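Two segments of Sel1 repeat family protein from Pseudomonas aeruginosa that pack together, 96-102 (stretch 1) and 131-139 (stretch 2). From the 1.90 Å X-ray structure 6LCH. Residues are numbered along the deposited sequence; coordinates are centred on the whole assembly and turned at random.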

ATOM      1  N   VAL A  96      -2.405  17.499   1.074  1.00  2.10           N
ATOM      2  CA  VAL A  96      -2.525  16.147   0.535  1.00  3.70           C
ATOM      3  C   VAL A  96      -2.129  15.160   1.630  1.00  2.22           C
ATOM      4  O   VAL A  96      -1.017  15.251   2.168  1.00  2.82           O
ATOM      5  N   PRO A  97      -3.004  14.223   2.004  1.00  2.23           N
ATOM      6  CA  PRO A  97      -2.679  13.332   3.134  1.00  2.75           C
ATOM      7  C   PRO A  97      -1.418  12.513   2.918  1.00  2.25           C
ATOM      8  O   PRO A  97      -0.655  12.305   3.868  1.00  1.33           O
ATOM      9  N   GLN A  98      -1.169  12.052   1.689  1.00  0.42           N
ATOM     10  CA  GLN A  98       0.067  11.324   1.413  1.00  2.63           C
ATOM     11  C   GLN A  98       1.296  12.201   1.631  1.00  3.10           C
ATOM     12  O   GLN A  98       2.375  11.688   1.948  1.00  4.05           O
ATOM     13  N   GLY A  99       1.154  13.520   1.479  1.00  0.97           N
ATOM     14  CA  GLY A  99       2.289  14.407   1.690  1.00  3.04           C
ATOM     15  C   GLY A  99       2.814  14.372   3.114  1.00  2.44           C
ATOM     16  O   GLY A  99       4.022  14.466   3.342  1.00  3.53           O
ATOM     17  N   PHE A 100       1.915  14.224   4.090  1.00  2.38           N
ATOM     18  CA  PHE A 100       2.342  14.122   5.483  1.00  2.18           C
ATOM     19  C   PHE A 100       3.057  12.802   5.747  1.00  2.99           C
ATOM     20  O   PHE A 100       4.096  12.769   6.418  1.00  3.57           O
ATOM     21  N   TYR A 101       2.494  11.697   5.250  1.00  3.96           N
ATOM     22  CA  TYR A 101       3.147  10.398   5.384  1.00  4.75           C
ATOM     23  C   TYR A 101       4.545  10.416   4.779  1.00  4.00           C
ATOM     24  O   TYR A 101       5.487   9.863   5.357  1.00  0.54           O
ATOM     25  N   ASP A 102       4.696  11.041   3.612  1.00  3.32           N
ATOM     26  CA  ASP A 102       5.989  11.024   2.938  1.00  5.06           C
ATOM     27  C   ASP A 102       7.014  11.868   3.687  1.00  4.65           C
ATOM     28  O   ASP A 102       8.195  11.511   3.742  1.00  6.44           O
ATOM     29  N   GLY A 131      -7.150  10.175   6.763  1.00  7.61           N
ATOM     30  CA  GLY A 131      -7.521   8.912   6.166  1.00  6.77           C
ATOM     31  C   GLY A 131      -6.495   8.315   5.231  1.00  6.46           C
ATOM     32  O   GLY A 131      -6.852   7.479   4.400  1.00  7.60           O
ATOM     33  N   ASN A 132      -5.237   8.711   5.345  1.00  4.71           N
ATOM     34  CA  ASN A 132      -4.195   8.189   4.467  1.00  4.74           C
ATOM     35  C   ASN A 132      -3.985   6.701   4.714  1.00  4.68           C
ATOM     36  O   ASN A 132      -3.640   6.314   5.837  1.00  2.79           O
ATOM     37  N   PRO A 133      -4.190   5.841   3.719  1.00  4.65           N
ATOM     38  CA  PRO A 133      -4.090   4.387   3.950  1.00  4.31           C
ATOM     39  C   PRO A 133      -2.691   3.946   4.355  1.00  4.26           C
ATOM     40  O   PRO A 133      -2.561   3.094   5.248  1.00  3.97           O
ATOM     41  N   PRO A 134      -1.614   4.460   3.736  1.00  3.83           N
ATOM     42  CA  PRO A 134      -0.280   4.086   4.241  1.00  5.90           C
ATOM     43  C   PRO A 134      -0.044   4.479   5.687  1.00  4.95           C
ATOM     44  O   PRO A 134       0.508   3.684   6.461  1.00  3.97           O
ATOM     45  N   ALA A 135      -0.456   5.685   6.085  1.00  6.04           N
ATOM     46  CA  ALA A 135      -0.205   6.117   7.455  1.00  5.23           C
ATOM     47  C   ALA A 135      -0.999   5.287   8.456  1.00  1.15           C
ATOM     48  O   ALA A 135      -0.482   4.934   9.523  1.00  5.48           O
ATOM     49  N   LEU A 136      -2.254   4.966   8.134  1.00  2.50           N
ATOM     50  CA  LEU A 136      -3.056   4.155   9.044  1.00  3.95           C
ATOM     51  C   LEU A 136      -2.508   2.739   9.153  1.00  3.31           C
ATOM     52  O   LEU A 136      -2.606   2.113  10.215  1.00  2.73           O
ATOM     53  N   THR A 137      -1.934   2.223   8.066  1.00  4.20           N
ATOM     54  CA  THR A 137      -1.361   0.879   8.081  1.00  3.36           C
ATOM     55  C   THR A 137      -0.091   0.822   8.922  1.00  4.45           C
ATOM     56  O   THR A 137       0.123  -0.146   9.665  1.00  5.81           O
ATOM     57  N   GLU A 138       0.770   1.839   8.812  1.00  3.39           N
ATOM     58  CA  GLU A 138       1.984   1.865   9.623  1.00  4.23           C
ATOM     59  C   GLU A 138       1.651   1.983  11.104  1.00  4.59           C
ATOM     60  O   GLU A 138       2.257   1.301  11.938  1.00  5.45           O
ATOM     61  N   LEU A 139       0.698   2.852  11.448  1.00  2.13           N
ATOM     62  CA  LEU A 139       0.263   2.953  12.837  1.00  4.03           C
ATOM     63  C   LEU A 139      -0.311   1.629  13.320  1.00  4.42           C
ATOM     64  O   LEU A 139      -0.056   1.207  14.456  1.00  7.11           O
TER

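Two helices, their N-to-C directions 44° apart and their axes 9.2 Å apart at closest approach, meet here near the start of each, and the side chains between them combine one polar relay with one aromatic contact. The backbones draw nearest where Pro-97 faces Asn-132 and Tyr-101 faces Ala-135.

Asn-132 is the hinge of the polar part. It stands at the N-cap of the second helix, points toward the first stretch, and adopts chi1 t (178°) with chi2 at -108°. This conformation turns OD1 back over the opening turn, where it accepts from the backbone N of Ala-135 at 2.8 Å, an amide that has no earlier helical carbonyl to bond. The other half of the carboxamide is then free to reach across: ND2 of Asn-132 donates to OE1 of Gln-98 at 2.8 Å, nearly straight at 167°. Asparagine suits the place because its short side chain carries an acceptor for the cap and a donor for the neighbouring helix. Its CB also rests against CB of Pro-97, 3.9 Å away.

Gln-98 starts out sideways to the second stretch, but chi1 t (-171°), chi2 p (69°) and chi3 of 37° bring its end nearer. With OE1 committed to Asn-132, NE2 donates to OD2 of Asp-102 at 3.1 Å, one turn along the same helix. Asp-102, in chi1 m, makes no contact with the second stretch itself, yet it engages the amide group that does. OE1 of Gln-98 also lies 3.4 Å from CG of Pro-134.

Tyr-101 supplies the largest covered area. Its CB points toward the second helix; from there the ring, with chi1 t (176°) and chi2 of -94°, turns along the second helix's first turn and lays one face over CB of Pro-134. CB of Pro-134 sits 3.6 Å from the centroid of the Tyr-101 ring and only 9° off its normal, a CH-pi contact for which a compact, rigid proline is well suited; in the first turn of a helix, its lack of an amide hydrogen costs no helical bond. The methyl of Ala-135 packs beside the ring, its CB 3.8 Å from CD2 of Tyr-101, and the same CD2 of Tyr-101 lies 3.5 Å from the backbone N of Ala-135. At the ring edge, CB of Glu-138, from a side chain with chi1 t and chi2 p, approaches CE2 of Tyr-101 at 4.4 Å.

The phenol is served by water 1, whose oxygen lies 2.7 Å from OH of Tyr-101 and which donates to O of Pro-134 at 3.0 Å, linking the tip of the ring to the second helix's backbone.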

ATOM      1  CB  VAL A  96      -1.664  15.962  -0.726  1.00  2.04           C
ATOM      2  CG1 VAL A  96      -1.712  14.516  -1.177  1.00  2.57           C
ATOM      3  CG2 VAL A  96      -2.152  16.876  -1.839  1.00  2.38           C
ATOM      4  CB  PRO A  97      -3.927  12.447   3.248  1.00  3.74           C
ATOM      5  CG  PRO A  97      -5.022  13.236   2.594  1.00  5.99           C
ATOM      6  CD  PRO A  97      -4.366  14.007   1.493  1.00  4.70           C
ATOM      7  CB  GLN A  98       0.044  10.773  -0.017  1.00  2.93           C
ATOM      8  CG  GLN A  98       1.191   9.811  -0.346  1.00  3.57           C
ATOM      9  CD  GLN A  98       1.076   8.485   0.384  1.00  3.64           C
ATOM     10  OE1 GLN A  98      -0.023   7.958   0.581  1.00  2.81           O
ATOM     11  NE2 GLN A  98       2.217   7.933   0.787  1.00  4.94           N
ATOM     12  CB  PHE A 100       1.134  14.271   6.407  1.00  2.78           C
ATOM     13  CG  PHE A 100       0.466  15.613   6.318  1.00  2.69           C
ATOM     14  CD1 PHE A 100       0.977  16.702   7.001  1.00  3.53           C
ATOM     15  CD2 PHE A 100      -0.672  15.786   5.545  1.00  2.78           C
ATOM     16  CE1 PHE A 100       0.363  17.946   6.922  1.00  5.11           C
ATOM     17  CE2 PHE A 100      -1.293  17.028   5.465  1.00  4.44           C
ATOM     18  CZ  PHE A 100      -0.771  18.104   6.156  1.00  3.75           C
ATOM     19  CB  TYR A 101       2.295   9.316   4.716  1.00  4.36           C
ATOM     20  CG  TYR A 101       2.914   7.931   4.713  1.00  5.23           C
ATOM     21  CD1 TYR A 101       3.658   7.477   3.627  1.00  5.77           C
ATOM     22  CD2 TYR A 101       2.736   7.072   5.788  1.00  5.24           C
ATOM     23  CE1 TYR A 101       4.213   6.212   3.621  1.00  7.42           C
ATOM     24  CE2 TYR A 101       3.289   5.804   5.790  1.00  5.50           C
ATOM     25  CZ  TYR A 101       4.027   5.380   4.709  1.00  9.21           C
ATOM     26  OH  TYR A 101       4.572   4.116   4.715  1.00  5.84           O
ATOM     27  CB  ASP A 102       5.849  11.521   1.498  1.00  3.66           C
ATOM     28  CG  ASP A 102       4.976  10.621   0.642  1.00  5.59           C
ATOM     29  OD1 ASP A 102       4.298  11.155  -0.263  1.00  6.31           O
ATOM     30  OD2 ASP A 102       4.962   9.391   0.858  1.00  4.37           O
ATOM     31  CB  ASN A 132      -2.899   8.956   4.691  1.00  4.25           C
ATOM     32  CG  ASN A 132      -1.763   8.428   3.849  1.00  5.74           C
ATOM     33  OD1 ASN A 132      -0.839   7.802   4.364  1.00  2.55           O
ATOM     34  ND2 ASN A 132      -1.830   8.673   2.545  1.00  2.32           N
ATOM     35  CB  PRO A 133      -4.511   3.786   2.599  1.00  6.35           C
ATOM     36  CG  PRO A 133      -5.409   4.828   1.999  1.00  5.49           C
ATOM     37  CD  PRO A 133      -4.816   6.149   2.420  1.00  5.83           C
ATOM     38  CB  PRO A 134       0.672   4.820   3.288  1.00  6.06           C
ATOM     39  CG  PRO A 134      -0.094   4.915   2.021  1.00  5.36           C
ATOM     40  CD  PRO A 134      -1.496   5.193   2.457  1.00  4.83           C
ATOM     41  CB  ALA A 135      -0.528   7.602   7.604  1.00  4.47           C
ATOM     42  CB  LEU A 136      -4.511   4.115   8.578  1.00  4.15           C
ATOM     43  CG  LEU A 136      -5.359   5.387   8.622  1.00  3.87           C
ATOM     44  CD1 LEU A 136      -6.514   5.236   7.660  1.00  3.45           C
ATOM     45  CD2 LEU A 136      -5.871   5.652  10.025  1.00  5.84           C
ATOM     46  CB  THR A 137      -1.079   0.428   6.647  1.00  3.80           C
ATOM     47  OG1 THR A 137      -2.299   0.446   5.899  1.00  4.04           O
ATOM     48  CG2 THR A 137      -0.493  -0.975   6.621  1.00  5.87           C
ATOM     49  CB  GLU A 138       2.888   3.021   9.193  1.00  6.16           C
ATOM     50  CG  GLU A 138       4.063   3.271  10.136  1.00  7.90           C
ATOM     51  CD  GLU A 138       5.115   2.178  10.064  1.00 14.20           C
ATOM     52  OE1 GLU A 138       5.222   1.528   9.002  1.00  9.82           O
ATOM     53  OE2 GLU A 138       5.831   1.967  11.069  1.00 17.44           O
ATOM     54  CB  LEU A 139      -0.765   4.077  12.986  1.00  3.48           C
ATOM     55  CG  LEU A 139      -0.235   5.509  12.876  1.00  5.74           C
ATOM     56  CD1 LEU A 139      -1.385   6.488  12.703  1.00  3.78           C
ATOM     57  CD2 LEU A 139       0.605   5.888  14.084  1.00  2.69           C
TER
HETATM   58  O   HOH W   1       3.024   2.150   5.743  1.00  6.71           O